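PDB 5BY3: BtGH115A from Bacteroides thetaiotaomicron, which acts as a family GH115 4-O-methyl-alpha-glucuronidase with specificity for decorated arabinogalactans. Local coordinates for residues A[128-133]-A[471-476]; A[287-292]-A[336-341]; A[397-402]-A[505-510]; A[645-650]-A[678-683]. All blocks are in the same frame, centred on the assembly; numbering follows the deposited sequence.

Contact 1: A[128-133]-A[471-476]; sequences GVSPWE and ERELGT
Ser130 OG donates to the syn lone pair of Glu473 OE1 at 2.6 Å, and this bond lies in the tight, buried part of the contact. The first torsion of Ser130 puts OG anti to the backbone N (chi1 155°), from where it also accepts from the backbone: Trp132 N lies 2.8 Å from Ser130 OG. A small group that gives and takes at once suits so enclosed a place. Arg472 grips the same carboxylate side-on, with NE 2.6 Å from Glu473 OE2 and NH2 3.1 Å from Glu473 OE1. Both oxygens lie in the guanidinium plane, whereas the nitrogens stand above the carboxylate plane. Ser130 CA and Pro131 CD rest over one guanidinium face, and the Trp132 CD1 edge meets Arg472 NH2 with the planes only 25° apart. Glu445 ties the two together by taking Trp132 NE1 on OE1 and Arg472 NH1 on OE2. The packing gives out towards Gly128, which lies at the surface and, with a positive phi that suits glycine, ends helix 113-126 in a Schellman motif. The result is an ST turn within a type I beta turn, Ser130 to Glu133, docked against the last turn of helix 462-473.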
loop_
_atom_site.group_PDB
_atom_site.type_symbol
_atom_site.label_atom_id
_atom_site.label_comp_id
_atom_site.label_asym_id
_atom_site.label_seq_id
_atom_site.Cartn_x
_atom_site.Cartn_y
_atom_site.Cartn_z
ATOM N N GLY A 128 -9.057 3.618 22.885
ATOM C CA GLY A 128 -9.945 3.085 21.888
ATOM C C GLY A 128 -10.202 4.037 20.742
ATOM O O GLY A 128 -11.236 3.921 20.075
ATOM N N VAL A 129 -9.258 4.949 20.484
ATOM C CA VAL A 129 -9.364 5.886 19.355
ATOM C C VAL A 129 -8.661 5.331 18.101
ATOM O O VAL A 129 -7.448 5.141 18.096
ATOM C CB VAL A 129 -8.829 7.299 19.727
ATOM C CG1 VAL A 129 -9.080 8.310 18.620
ATOM C CG2 VAL A 129 -9.447 7.786 21.033
ATOM N N SER A 130 -9.445 5.050 17.057
ATOM C CA SER A 130 -8.939 4.587 15.767
ATOM C C SER A 130 -8.116 5.689 15.057
ATOM O O SER A 130 -8.456 6.880 15.160
ATOM C CB SER A 130 -10.136 4.171 14.890
ATOM O OG SER A 130 -9.879 4.230 13.490
ATOM N N PRO A 131 -7.044 5.298 14.321
ATOM C CA PRO A 131 -6.435 6.189 13.311
ATOM C C PRO A 131 -7.433 6.900 12.377
ATOM O O PRO A 131 -7.155 8.014 11.922
ATOM C CB PRO A 131 -5.571 5.228 12.478
ATOM C CG PRO A 131 -5.114 4.218 13.488
ATOM C CD PRO A 131 -6.242 4.063 14.496
ATOM N N TRP A 132 -8.570 6.268 12.109
ATOM C CA TRP A 132 -9.550 6.781 11.169
ATOM C C TRP A 132 -10.761 7.485 11.831
ATOM O O TRP A 132 -11.782 7.754 11.164
ATOM C CB TRP A 132 -10.001 5.641 10.286
ATOM C CG TRP A 132 -8.852 4.871 9.748
ATOM C CD1 TRP A 132 -8.301 3.766 10.277
ATOM C CD2 TRP A 132 -8.084 5.194 8.593
ATOM N NE1 TRP A 132 -7.230 3.351 9.510
ATOM C CE2 TRP A 132 -7.078 4.222 8.474
ATOM C CE3 TRP A 132 -8.152 6.220 7.648
ATOM C CZ2 TRP A 132 -6.162 4.223 7.441
ATOM C CZ3 TRP A 132 -7.245 6.233 6.614
ATOM C CH2 TRP A 132 -6.256 5.237 6.513
ATOM N N GLU A 133 -10.632 7.737 13.140
ATOM C CA GLU A 133 -11.473 8.636 13.931
ATOM C C GLU A 133 -12.068 9.761 13.080
ATOM O O GLU A 133 -13.288 9.928 12.987
ATOM C CB GLU A 133 -10.596 9.206 15.059
ATOM C CG GLU A 133 -11.141 10.377 15.864
ATOM C CD GLU A 133 -10.640 11.725 15.401
ATOM O OE1 GLU A 133 -9.413 11.910 15.207
ATOM O OE2 GLU A 133 -11.499 12.624 15.257
ATOM N N GLU A 471 -13.759 -5.686 13.685
ATOM C CA GLU A 471 -14.277 -5.675 15.055
ATOM C C GLU A 471 -14.068 -4.335 15.688
ATOM O O GLU A 471 -14.996 -3.809 16.275
ATOM C CB GLU A 471 -13.663 -6.785 15.912
ATOM C CG GLU A 471 -14.260 -8.145 15.605
ATOM C CD GLU A 471 -13.693 -9.255 16.446
ATOM O OE1 GLU A 471 -12.542 -9.120 16.938
ATOM O OE2 GLU A 471 -14.413 -10.268 16.580
ATOM N N ARG A 472 -12.868 -3.758 15.537
ATOM C CA ARG A 472 -12.609 -2.402 16.082
ATOM C C ARG A 472 -13.429 -1.276 15.397
ATOM O O ARG A 472 -13.924 -0.383 16.082
ATOM C CB ARG A 472 -11.101 -2.086 16.114
ATOM C CG ARG A 472 -10.633 -0.848 16.880
ATOM C CD ARG A 472 -9.184 -0.571 16.454
ATOM N NE ARG A 472 -9.141 0.171 15.173
ATOM C CZ ARG A 472 -8.084 0.346 14.363
ATOM N NH1 ARG A 472 -6.908 -0.197 14.611
ATOM N NH2 ARG A 472 -8.222 1.070 13.247
ATOM N N GLU A 473 -13.572 -1.307 14.072
ATOM C CA GLU A 473 -14.203 -0.158 13.363
ATOM C C GLU A 473 -15.742 -0.244 13.316
ATOM O O GLU A 473 -16.444 0.758 13.505
ATOM C CB GLU A 473 -13.620 0.086 11.968
ATOM C CG GLU A 473 -12.092 0.188 11.843
ATOM C CD GLU A 473 -11.399 1.204 12.759
ATOM O OE1 GLU A 473 -10.904 2.205 12.264
ATOM O OE2 GLU A 473 -11.269 0.990 13.973
ATOM N N LEU A 474 -16.253 -1.443 13.068
ATOM C CA LEU A 474 -17.684 -1.704 13.176
ATOM C C LEU A 474 -17.865 -2.334 14.559
ATOM O O LEU A 474 -17.087 -2.033 15.455
ATOM C CB LEU A 474 -18.110 -2.585 12.016
ATOM C CG LEU A 474 -17.225 -2.337 10.787
ATOM C CD1 LEU A 474 -17.220 -3.553 9.876
ATOM C CD2 LEU A 474 -17.574 -1.054 10.026
ATOM N N GLY A 475 -18.844 -3.178 14.802
ATOM C CA GLY A 475 -18.758 -3.879 16.099
ATOM C C GLY A 475 -18.289 -5.308 15.975
ATOM O O GLY A 475 -18.002 -5.780 14.880
ATOM N N THR A 476 -18.217 -6.013 17.092
ATOM C CA THR A 476 -18.065 -7.467 17.064
ATOM C C THR A 476 -19.177 -8.184 16.273
ATOM O O THR A 476 -18.901 -9.121 15.510
ATOM C CB THR A 476 -17.975 -7.991 18.497
ATOM O OG1 THR A 476 -16.742 -7.521 19.056
ATOM C CG2 THR A 476 -17.989 -9.504 18.524
#

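Contact 2: A[287-292]-A[336-341]; sequences EILYTL and QVPQVF
Tyr290 and Gln339, then Thr291 and Val340, pair as parallel strands with their CA atoms 4.8 Å apart, while the end-to-end directions of 288-292 and 337-341 differ by 45°. Helix 308-329 links the strands, so this is a beta-alpha-beta crossover of a TIM-barrel fold. Three backbone bonds zip it together: Tyr290 N to Pro338 O, Val340 N to Tyr290 O, and a third from Leu292. In that third bond Leu292 N lies 2.7 Å from Val340 O. Pro338 supplies its carbonyl to the ladder but has no N-H for Ile288 O; its ring stands there instead, with CG 3.5 Å from Ile288 O, so the hydrogen-bonded pairing begins here. Pro338 CB packs 3.5 Å from Leu289 CD2, the two side chains crossing at about a right angle. Tyr290 and Gln339 share the face turned to helix 308-329, where both touch Leu326. The Tyr290 ring carries Ile288 CG2 over the centre of one face, and its CD2 meets Val337 CG1 at 3.6 Å, apolar groups filling the layer between sheet and helix. Thr291 and Val340 point to the other face, towards the barrel interior. Val340 CG1 stands between the backbone N and the carbonyl carbon (chi1 66°), which brings it within 3.2 Å of Thr291 OG1. That hydroxyl is satisfied by Ala241 O, so threonine can combine beta-branched packing with one polar bond. On the helix side Gln339 divides its amide: OE1 accepts from Arg323 and touches Leu292 CD1, while NE2 bonds Val337 O at 3.0 Å from above the carbonyl plane.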
loop_
_atom_site.group_PDB
_atom_site.type_symbol
_atom_site.label_atom_id
_atom_site.label_comp_id
_atom_site.label_asym_id
_atom_site.label_seq_id
_atom_site.Cartn_x
_atom_site.Cartn_y
_atom_site.Cartn_z
ATOM N N GLU A 287 13.499 18.465 8.699
ATOM C CA GLU A 287 13.400 17.035 8.475
ATOM C C GLU A 287 12.950 16.747 7.039
ATOM O O GLU A 287 11.760 16.912 6.674
ATOM C CB GLU A 287 12.477 16.406 9.516
ATOM C CG GLU A 287 12.915 16.700 10.958
ATOM C CD GLU A 287 11.782 16.588 11.966
ATOM O OE1 GLU A 287 10.761 17.317 11.837
ATOM O OE2 GLU A 287 11.925 15.770 12.897
ATOM N N ILE A 288 13.952 16.357 6.240
ATOM C CA ILE A 288 13.847 16.116 4.803
ATOM C C ILE A 288 14.611 14.853 4.516
ATOM O O ILE A 288 15.666 14.623 5.124
ATOM C CB ILE A 288 14.532 17.243 3.973
ATOM C CG1 ILE A 288 13.986 18.640 4.340
ATOM C CG2 ILE A 288 14.501 16.929 2.466
ATOM C CD1 ILE A 288 12.513 18.831 4.022
ATOM N N LEU A 289 14.051 14.034 3.621
ATOM C CA LEU A 289 14.764 12.933 2.995
ATOM C C LEU A 289 15.011 13.319 1.549
ATOM O O LEU A 289 14.047 13.543 0.791
ATOM C CB LEU A 289 13.990 11.618 3.068
ATOM C CG LEU A 289 13.612 11.073 4.451
ATOM C CD1 LEU A 289 12.675 9.897 4.218
ATOM C CD2 LEU A 289 14.775 10.667 5.359
ATOM N N TYR A 290 16.303 13.406 1.193
ATOM C CA TYR A 290 16.734 13.949 -0.105
ATOM C C TYR A 290 16.803 12.821 -1.084
ATOM O O TYR A 290 17.604 11.875 -0.889
ATOM C CB TYR A 290 18.098 14.655 0.021
ATOM C CG TYR A 290 17.994 15.937 0.800
ATOM C CD1 TYR A 290 17.652 17.127 0.150
ATOM C CD2 TYR A 290 18.151 15.964 2.201
ATOM C CE1 TYR A 290 17.513 18.299 0.845
ATOM C CE2 TYR A 290 18.014 17.167 2.906
ATOM C CZ TYR A 290 17.683 18.310 2.212
ATOM O OH TYR A 290 17.506 19.516 2.839
ATOM N N THR A 291 15.932 12.882 -2.098
ATOM C CA THR A 291 16.014 11.922 -3.198
ATOM C C THR A 291 17.188 12.334 -4.111
ATOM O O THR A 291 17.289 13.494 -4.490
ATOM C CB THR A 291 14.678 11.811 -3.986
ATOM O OG1 THR A 291 13.757 11.000 -3.245
ATOM C CG2 THR A 291 14.865 11.127 -5.319
ATOM N N LEU A 292 18.061 11.387 -4.459
ATOM C CA LEU A 292 19.175 11.689 -5.355
ATOM C C LEU A 292 18.869 11.283 -6.785
ATOM O O LEU A 292 17.914 10.535 -7.029
ATOM C CB LEU A 292 20.464 11.038 -4.867
ATOM C CG LEU A 292 21.090 11.579 -3.585
ATOM C CD1 LEU A 292 22.534 11.101 -3.515
ATOM C CD2 LEU A 292 21.017 13.097 -3.506
ATOM N N GLN A 336 25.669 12.213 7.422
ATOM C CA GLN A 336 24.707 12.636 8.456
ATOM C C GLN A 336 23.435 13.253 7.823
ATOM O O GLN A 336 22.519 13.681 8.540
ATOM C CB GLN A 336 25.340 13.592 9.528
ATOM C CG GLN A 336 26.684 13.196 10.208
ATOM C CD GLN A 336 26.768 11.755 10.780
ATOM O OE1 GLN A 336 27.372 10.870 10.165
ATOM N NE2 GLN A 336 26.180 11.525 11.960
ATOM N N VAL A 337 23.378 13.306 6.490
ATOM C CA VAL A 337 22.181 13.794 5.770
ATOM C C VAL A 337 21.470 12.574 5.205
ATOM O O VAL A 337 22.098 11.791 4.483
ATOM C CB VAL A 337 22.516 14.732 4.596
ATOM C CG1 VAL A 337 21.247 15.340 4.029
ATOM C CG2 VAL A 337 23.459 15.848 5.018
ATOM N N PRO A 338 20.166 12.392 5.529
ATOM C CA PRO A 338 19.504 11.190 4.985
ATOM C C PRO A 338 19.169 11.293 3.465
ATOM O O PRO A 338 18.645 12.302 2.974
ATOM C CB PRO A 338 18.266 11.031 5.879
ATOM C CG PRO A 338 17.986 12.391 6.395
ATOM C CD PRO A 338 19.295 13.128 6.469
ATOM N N GLN A 339 19.497 10.230 2.749
ATOM C CA GLN A 339 19.533 10.259 1.304
ATOM C C GLN A 339 18.932 9.005 0.682
ATOM O O GLN A 339 19.141 7.901 1.171
ATOM C CB GLN A 339 20.993 10.463 0.839
ATOM C CG GLN A 339 21.423 11.932 0.911
ATOM C CD GLN A 339 22.918 12.134 0.800
ATOM O OE1 GLN A 339 23.479 12.132 -0.293
ATOM N NE2 GLN A 339 23.571 12.326 1.941
ATOM N N VAL A 340 18.207 9.159 -0.419
ATOM C CA VAL A 340 17.631 7.980 -1.061
ATOM C C VAL A 340 17.900 8.010 -2.565
ATOM O O VAL A 340 17.841 9.060 -3.205
ATOM C CB VAL A 340 16.104 7.806 -0.702
ATOM C CG1 VAL A 340 15.240 8.932 -1.263
ATOM C CG2 VAL A 340 15.535 6.450 -1.160
ATOM N N PHE A 341 18.188 6.839 -3.115
ATOM C CA PHE A 341 18.226 6.676 -4.538
ATOM C C PHE A 341 17.177 5.636 -4.920
ATOM O O PHE A 341 17.171 4.517 -4.359
ATOM C CB PHE A 341 19.641 6.252 -4.999
ATOM C CG PHE A 341 19.738 5.979 -6.475
ATOM C CD1 PHE A 341 19.443 6.989 -7.421
ATOM C CD2 PHE A 341 20.086 4.707 -6.941
ATOM C CE1 PHE A 341 19.508 6.744 -8.791
ATOM C CE2 PHE A 341 20.171 4.465 -8.320
ATOM C CZ PHE A 341 19.881 5.486 -9.231
#

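Contact 3: A[397-402]-A[505-510]; sequences WGRPHD and REEEKN
At the C-terminal ends of the barrel strands, the loop leaving strand 388-393 bends at Pro400, which follows a cis peptide, and meets Arg505 to Glu507 of the loop between helices 476-495 and 523-543. Glu506 N bonds Pro400 O at 2.8 Å, and Arg505 CG packs 3.7 Å from Pro400 CB. Helix 730-738 covers the same proline and holds Arg505 through Glu730 and Glu734. Beyond a bend at chi3 (69°), which places NE, Arg399 NE forms a salt bridge of 3.2 Å with Glu507 OE1. NH2 adds a weak bond to the same oxygen, which lies in the guanidinium plane although the carboxylate itself is turned 78° from it. Glu507 OE2 lies 3.8 Å from Gly398 CA; glycine suits this place because a CB would run into Trp397 O. Gly398 N in turn bonds Asp402 OD1. Glu506 CG comes within 4.0 Å of that oxygen, and the two acids are bridged by Arg620, which pairs with Asp402 OD1 and Glu506 OE1. A bound nickel ion lies about 9 Å from the Asp402 side chain. Such loops after barrel strands frame the active-site end of TIM-barrel glycosidases.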
loop_
_atom_site.group_PDB
_atom_site.type_symbol
_atom_site.label_atom_id
_atom_site.label_comp_id
_atom_site.label_asym_id
_atom_site.label_seq_id
_atom_site.Cartn_x
_atom_site.Cartn_y
_atom_site.Cartn_z
ATOM N N TRP A 397 -1.547 4.574 -11.849
ATOM C CA TRP A 397 -1.964 5.020 -13.195
ATOM C C TRP A 397 -0.907 4.512 -14.156
ATOM O O TRP A 397 0.249 4.878 -14.024
ATOM C CB TRP A 397 -2.081 6.559 -13.218
ATOM C CG TRP A 397 -2.025 7.261 -14.581
ATOM C CD1 TRP A 397 -1.829 6.692 -15.824
ATOM C CD2 TRP A 397 -2.152 8.653 -14.810
ATOM N NE1 TRP A 397 -1.841 7.640 -16.801
ATOM C CE2 TRP A 397 -2.019 8.862 -16.221
ATOM C CE3 TRP A 397 -2.366 9.764 -13.968
ATOM C CZ2 TRP A 397 -2.109 10.135 -16.813
ATOM C CZ3 TRP A 397 -2.449 11.060 -14.558
ATOM C CH2 TRP A 397 -2.325 11.226 -15.971
ATOM N N GLY A 398 -1.291 3.653 -15.096
ATOM C CA GLY A 398 -0.344 3.101 -16.055
ATOM C C GLY A 398 -0.805 1.828 -16.708
ATOM O O GLY A 398 -1.973 1.483 -16.602
ATOM N N ARG A 399 0.132 1.161 -17.395
ATOM C CA ARG A 399 -0.087 -0.045 -18.166
ATOM C C ARG A 399 0.134 -1.286 -17.294
ATOM O O ARG A 399 0.949 -1.239 -16.377
ATOM C CB ARG A 399 0.937 -0.129 -19.306
ATOM C CG ARG A 399 2.372 -0.389 -18.812
ATOM C CD ARG A 399 3.365 -0.326 -19.938
ATOM N NE ARG A 399 3.462 1.051 -20.394
ATOM C CZ ARG A 399 4.200 1.470 -21.412
ATOM N NH1 ARG A 399 4.953 0.637 -22.139
ATOM N NH2 ARG A 399 4.182 2.749 -21.685
ATOM N N PRO A 400 -0.546 -2.397 -17.589
ATOM C CA PRO A 400 -1.598 -2.509 -18.639
ATOM C C PRO A 400 -2.932 -1.778 -18.335
ATOM O O PRO A 400 -3.725 -1.564 -19.250
ATOM C CB PRO A 400 -1.829 -4.016 -18.702
ATOM C CG PRO A 400 -1.594 -4.456 -17.276
ATOM C CD PRO A 400 -0.423 -3.637 -16.795
ATOM N N HIS A 401 -3.209 -1.413 -17.076
ATOM C CA HIS A 401 -4.455 -0.645 -16.772
ATOM C C HIS A 401 -4.372 0.059 -15.396
ATOM O O HIS A 401 -3.879 -0.540 -14.458
ATOM C CB HIS A 401 -5.690 -1.573 -16.860
ATOM C CG HIS A 401 -6.978 -0.836 -16.933
ATOM N ND1 HIS A 401 -7.489 -0.136 -15.860
ATOM C CD2 HIS A 401 -7.838 -0.641 -17.964
ATOM C CE1 HIS A 401 -8.612 0.463 -16.233
ATOM N NE2 HIS A 401 -8.847 0.168 -17.502
ATOM N N ASP A 402 -4.884 1.289 -15.265
ATOM C CA ASP A 402 -4.981 1.967 -13.938
ATOM C C ASP A 402 -5.860 1.162 -12.969
ATOM O O ASP A 402 -6.891 0.607 -13.375
ATOM C CB ASP A 402 -5.645 3.347 -13.953
ATOM C CG ASP A 402 -5.231 4.277 -15.125
ATOM O OD1 ASP A 402 -4.406 3.911 -16.008
ATOM O OD2 ASP A 402 -5.814 5.417 -15.144
ATOM N N ARG A 505 -7.010 -2.109 -22.285
ATOM C CA ARG A 505 -5.674 -1.695 -21.864
ATOM C C ARG A 505 -5.488 -0.195 -21.981
ATOM O O ARG A 505 -6.228 0.493 -22.711
ATOM C CB ARG A 505 -4.578 -2.508 -22.577
ATOM C CG ARG A 505 -4.084 -3.605 -21.663
ATOM C CD ARG A 505 -4.057 -4.976 -22.274
ATOM N NE ARG A 505 -2.849 -5.141 -23.060
ATOM C CZ ARG A 505 -2.210 -6.294 -23.260
ATOM N NH1 ARG A 505 -2.634 -7.429 -22.699
ATOM N NH2 ARG A 505 -1.128 -6.295 -24.011
ATOM N N GLU A 506 -4.540 0.299 -21.196
ATOM C CA GLU A 506 -4.098 1.687 -21.224
ATOM C C GLU A 506 -2.644 1.731 -21.670
ATOM O O GLU A 506 -1.937 0.718 -21.580
ATOM C CB GLU A 506 -4.284 2.343 -19.862
ATOM C CG GLU A 506 -5.679 2.878 -19.638
ATOM C CD GLU A 506 -6.119 3.945 -20.656
ATOM O OE1 GLU A 506 -5.409 4.939 -20.879
ATOM O OE2 GLU A 506 -7.209 3.801 -21.223
ATOM N N GLU A 507 -2.237 2.891 -22.198
ATOM C CA GLU A 507 -0.923 3.136 -22.830
ATOM C C GLU A 507 -0.486 2.179 -23.939
ATOM O O GLU A 507 0.707 1.989 -24.156
ATOM C CB GLU A 507 0.172 3.297 -21.782
ATOM C CG GLU A 507 -0.145 4.422 -20.796
ATOM C CD GLU A 507 0.840 4.491 -19.646
ATOM O OE1 GLU A 507 1.755 3.626 -19.579
ATOM O OE2 GLU A 507 0.684 5.421 -18.817
ATOM N N GLU A 508 -1.446 1.632 -24.682
ATOM C CA GLU A 508 -1.123 0.675 -25.746
ATOM C C GLU A 508 -0.926 1.255 -27.142
ATOM O O GLU A 508 -0.509 0.496 -28.044
ATOM C CB GLU A 508 -2.175 -0.417 -25.846
ATOM C CG GLU A 508 -2.037 -1.565 -24.874
ATOM C CD GLU A 508 -0.816 -2.424 -25.079
ATOM O OE1 GLU A 508 -0.263 -2.490 -26.192
ATOM O OE2 GLU A 508 -0.410 -3.052 -24.102
ATOM N N LYS A 509 -1.227 2.544 -27.360
ATOM C CA LYS A 509 -0.965 3.169 -28.715
ATOM C C LYS A 509 -1.782 2.561 -29.893
ATOM O O LYS A 509 -1.482 2.821 -31.066
ATOM C CB LYS A 509 0.541 3.131 -29.119
ATOM C CG LYS A 509 1.568 3.710 -28.143
ATOM C CD LYS A 509 2.977 3.423 -28.649
ATOM C CE LYS A 509 4.018 3.613 -27.554
ATOM N NZ LYS A 509 5.174 2.672 -27.688
ATOM N N ASN A 510 -2.750 1.705 -29.563
ATOM C CA ASN A 510 -3.721 1.137 -30.492
ATOM C C ASN A 510 -5.111 1.352 -29.861
ATOM O O ASN A 510 -5.277 1.095 -28.659
ATOM C CB ASN A 510 -3.442 -0.353 -30.749
ATOM C CG ASN A 510 -4.230 -0.917 -31.926
ATOM O OD1 ASN A 510 -5.301 -0.438 -32.279
ATOM N ND2 ASN A 510 -3.700 -1.953 -32.537
#

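Contact 4: A[645-650]-A[678-683]; sequences CQWNAA and LTFSFG
Asn648 OD1 accepts from Ala650 N at 3.1 Å, on a lone pair, and weakly from Glu651 N. This is an Asx turn, a role that the short amide of asparagine suits; in the same turn Asn648 O meets the edge of the Phe680 ring, 3.5 Å from CE2. Across the contact no hydrogen bond forms, and aromatic packing does the work. Phe680 CB lies 3.6 Å over the centroid of the Trp647 six-membered ring, a CH-pi contact 12° off the normal. The two rings are nearly parallel (28°) but slid apart, so that Phe680 CD2 sits towards the rim of the indole. Cys645 CB lies against the opposite indole face, towards its rim, while Cys645 SG presses 3.3 Å from Phe682 CB, oblique to that ring. Phe682 CD1 meets the edge of the indole at CH2, near its plane. Ala649 O lies 3.4 Å from Leu678 CD2, with the small Ala649 CB fitting beside it. Trp647 makes backbone hydrogen bonds to Val771 of strand 766-772, and Leu678, Phe680 and Phe682 to strand 755-761; the contact therefore fills the layer between two antiparallel sheets of the C-terminal beta domain, with Leu768 against Phe680.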
loop_
_atom_site.group_PDB
_atom_site.type_symbol
_atom_site.label_atom_id
_atom_site.label_comp_id
_atom_site.label_asym_id
_atom_site.label_seq_id
_atom_site.Cartn_x
_atom_site.Cartn_y
_atom_site.Cartn_z
ATOM N N CYS A 645 -8.560 -33.424 -13.444
ATOM C CA CYS A 645 -8.202 -33.115 -12.065
ATOM C C CYS A 645 -8.045 -31.620 -11.852
ATOM O O CYS A 645 -7.757 -30.888 -12.800
ATOM C CB CYS A 645 -6.933 -33.832 -11.664
ATOM S SG CYS A 645 -6.963 -35.587 -12.053
ATOM N N GLN A 646 -8.243 -31.192 -10.601
ATOM C CA GLN A 646 -8.110 -29.811 -10.183
ATOM C C GLN A 646 -7.686 -29.773 -8.711
ATOM O O GLN A 646 -8.416 -30.248 -7.832
ATOM C CB GLN A 646 -9.443 -29.095 -10.385
ATOM C CG GLN A 646 -9.420 -27.590 -10.226
ATOM C CD GLN A 646 -10.397 -26.907 -11.170
ATOM O OE1 GLN A 646 -11.307 -27.546 -11.731
ATOM N NE2 GLN A 646 -10.213 -25.601 -11.354
ATOM N N TRP A 647 -6.514 -29.186 -8.463
ATOM C CA TRP A 647 -5.844 -29.215 -7.160
ATOM C C TRP A 647 -5.428 -27.846 -6.678
ATOM O O TRP A 647 -5.215 -26.936 -7.494
ATOM C CB TRP A 647 -4.582 -30.064 -7.239
ATOM C CG TRP A 647 -4.848 -31.506 -7.542
ATOM C CD1 TRP A 647 -5.639 -32.362 -6.821
ATOM C CD2 TRP A 647 -4.308 -32.274 -8.632
ATOM N NE1 TRP A 647 -5.640 -33.596 -7.405
ATOM C CE2 TRP A 647 -4.826 -33.577 -8.513
ATOM C CE3 TRP A 647 -3.436 -31.989 -9.692
ATOM C CZ2 TRP A 647 -4.512 -34.595 -9.417
ATOM C CZ3 TRP A 647 -3.120 -33.011 -10.598
ATOM C CH2 TRP A 647 -3.658 -34.294 -10.447
ATOM N N ASN A 648 -5.348 -27.730 -5.349
ATOM C CA ASN A 648 -4.637 -26.685 -4.601
ATOM C C ASN A 648 -3.373 -27.327 -4.046
ATOM O O ASN A 648 -3.229 -28.555 -4.083
ATOM C CB ASN A 648 -5.509 -26.148 -3.458
ATOM C CG ASN A 648 -6.046 -27.268 -2.533
ATOM O OD1 ASN A 648 -5.309 -27.849 -1.692
ATOM N ND2 ASN A 648 -7.347 -27.573 -2.683
ATOM N N ALA A 649 -2.462 -26.533 -3.504
ATOM C CA ALA A 649 -1.151 -27.078 -3.113
ATOM C C ALA A 649 -1.148 -28.175 -2.026
ATOM O O ALA A 649 -0.165 -28.918 -1.899
ATOM C CB ALA A 649 -0.197 -25.945 -2.756
ATOM N N ALA A 650 -2.242 -28.270 -1.263
ATOM C CA ALA A 650 -2.340 -29.181 -0.114
ATOM C C ALA A 650 -3.111 -30.475 -0.414
ATOM O O ALA A 650 -3.095 -31.404 0.400
ATOM C CB ALA A 650 -2.932 -28.466 1.101
ATOM N N LEU A 678 6.133 -30.960 -4.662
ATOM C CA LEU A 678 4.799 -31.503 -4.473
ATOM C C LEU A 678 4.500 -32.620 -5.490
ATOM O O LEU A 678 4.986 -32.607 -6.637
ATOM C CB LEU A 678 3.771 -30.387 -4.590
ATOM C CG LEU A 678 3.320 -29.680 -3.308
ATOM C CD1 LEU A 678 4.391 -29.607 -2.208
ATOM C CD2 LEU A 678 2.729 -28.317 -3.666
ATOM N N THR A 679 3.678 -33.570 -5.059
ATOM C CA THR A 679 3.424 -34.804 -5.785
ATOM C C THR A 679 1.888 -34.956 -5.835
ATOM O O THR A 679 1.230 -35.020 -4.794
ATOM C CB THR A 679 4.143 -35.972 -5.049
ATOM O OG1 THR A 679 5.569 -35.742 -5.010
ATOM C CG2 THR A 679 3.851 -37.358 -5.666
ATOM N N PHE A 680 1.316 -34.937 -7.040
ATOM C CA PHE A 680 -0.149 -35.066 -7.224
ATOM C C PHE A 680 -0.465 -36.374 -7.918
ATOM O O PHE A 680 0.273 -36.793 -8.809
ATOM C CB PHE A 680 -0.726 -33.922 -8.061
ATOM C CG PHE A 680 -0.561 -32.583 -7.435
ATOM C CD1 PHE A 680 0.607 -31.855 -7.619
ATOM C CD2 PHE A 680 -1.556 -32.061 -6.639
ATOM C CE1 PHE A 680 0.777 -30.628 -7.016
ATOM C CE2 PHE A 680 -1.398 -30.827 -6.042
ATOM C CZ PHE A 680 -0.231 -30.110 -6.227
ATOM N N SER A 681 -1.572 -36.999 -7.535
ATOM C CA SER A 681 -1.915 -38.296 -8.098
ATOM C C SER A 681 -3.343 -38.369 -8.639
ATOM O O SER A 681 -4.286 -37.702 -8.143
ATOM C CB SER A 681 -1.622 -39.430 -7.103
ATOM O OG SER A 681 -2.511 -39.367 -6.001
ATOM N N PHE A 682 -3.484 -39.208 -9.663
ATOM C CA PHE A 682 -4.737 -39.318 -10.373
ATOM C C PHE A 682 -4.801 -40.647 -11.098
ATOM O O PHE A 682 -3.763 -41.300 -11.347
ATOM C CB PHE A 682 -4.928 -38.130 -11.342
ATOM C CG PHE A 682 -3.860 -38.021 -12.403
ATOM C CD1 PHE A 682 -2.601 -37.491 -12.107
ATOM C CD2 PHE A 682 -4.111 -38.449 -13.699
ATOM C CE1 PHE A 682 -1.609 -37.403 -13.079
ATOM C CE2 PHE A 682 -3.126 -38.359 -14.677
ATOM C CZ PHE A 682 -1.874 -37.831 -14.366
ATOM N N GLY A 683 -6.032 -41.009 -11.454
ATOM C CA GLY A 683 -6.343 -42.338 -11.915
ATOM C C GLY A 683 -6.288 -42.529 -13.409
ATOM O O GLY A 683 -5.463 -41.938 -14.130
#

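How the contacts relate
All four contacts are largely buried, but only contact 2 is a sheet pairing: it builds the wall of the barrel with backbone bonds and apolar side chains. Contact 3 has an arginine-glutamate salt bridge across it, whereas in contact 1 a serine bonds the glutamate that its neighbouring arginine already grips. These two lie on opposite sides of the chain's centre, and their segments alternate along the chain. Contact 1 brings the loop after helix 113-126 to helix 462-473, whereas contact 3 reaches helix 730-738 of the C-terminal region. Contact 4, the farthest from the centre, lies in that region's beta domain and is almost wholly aromatic and apolar.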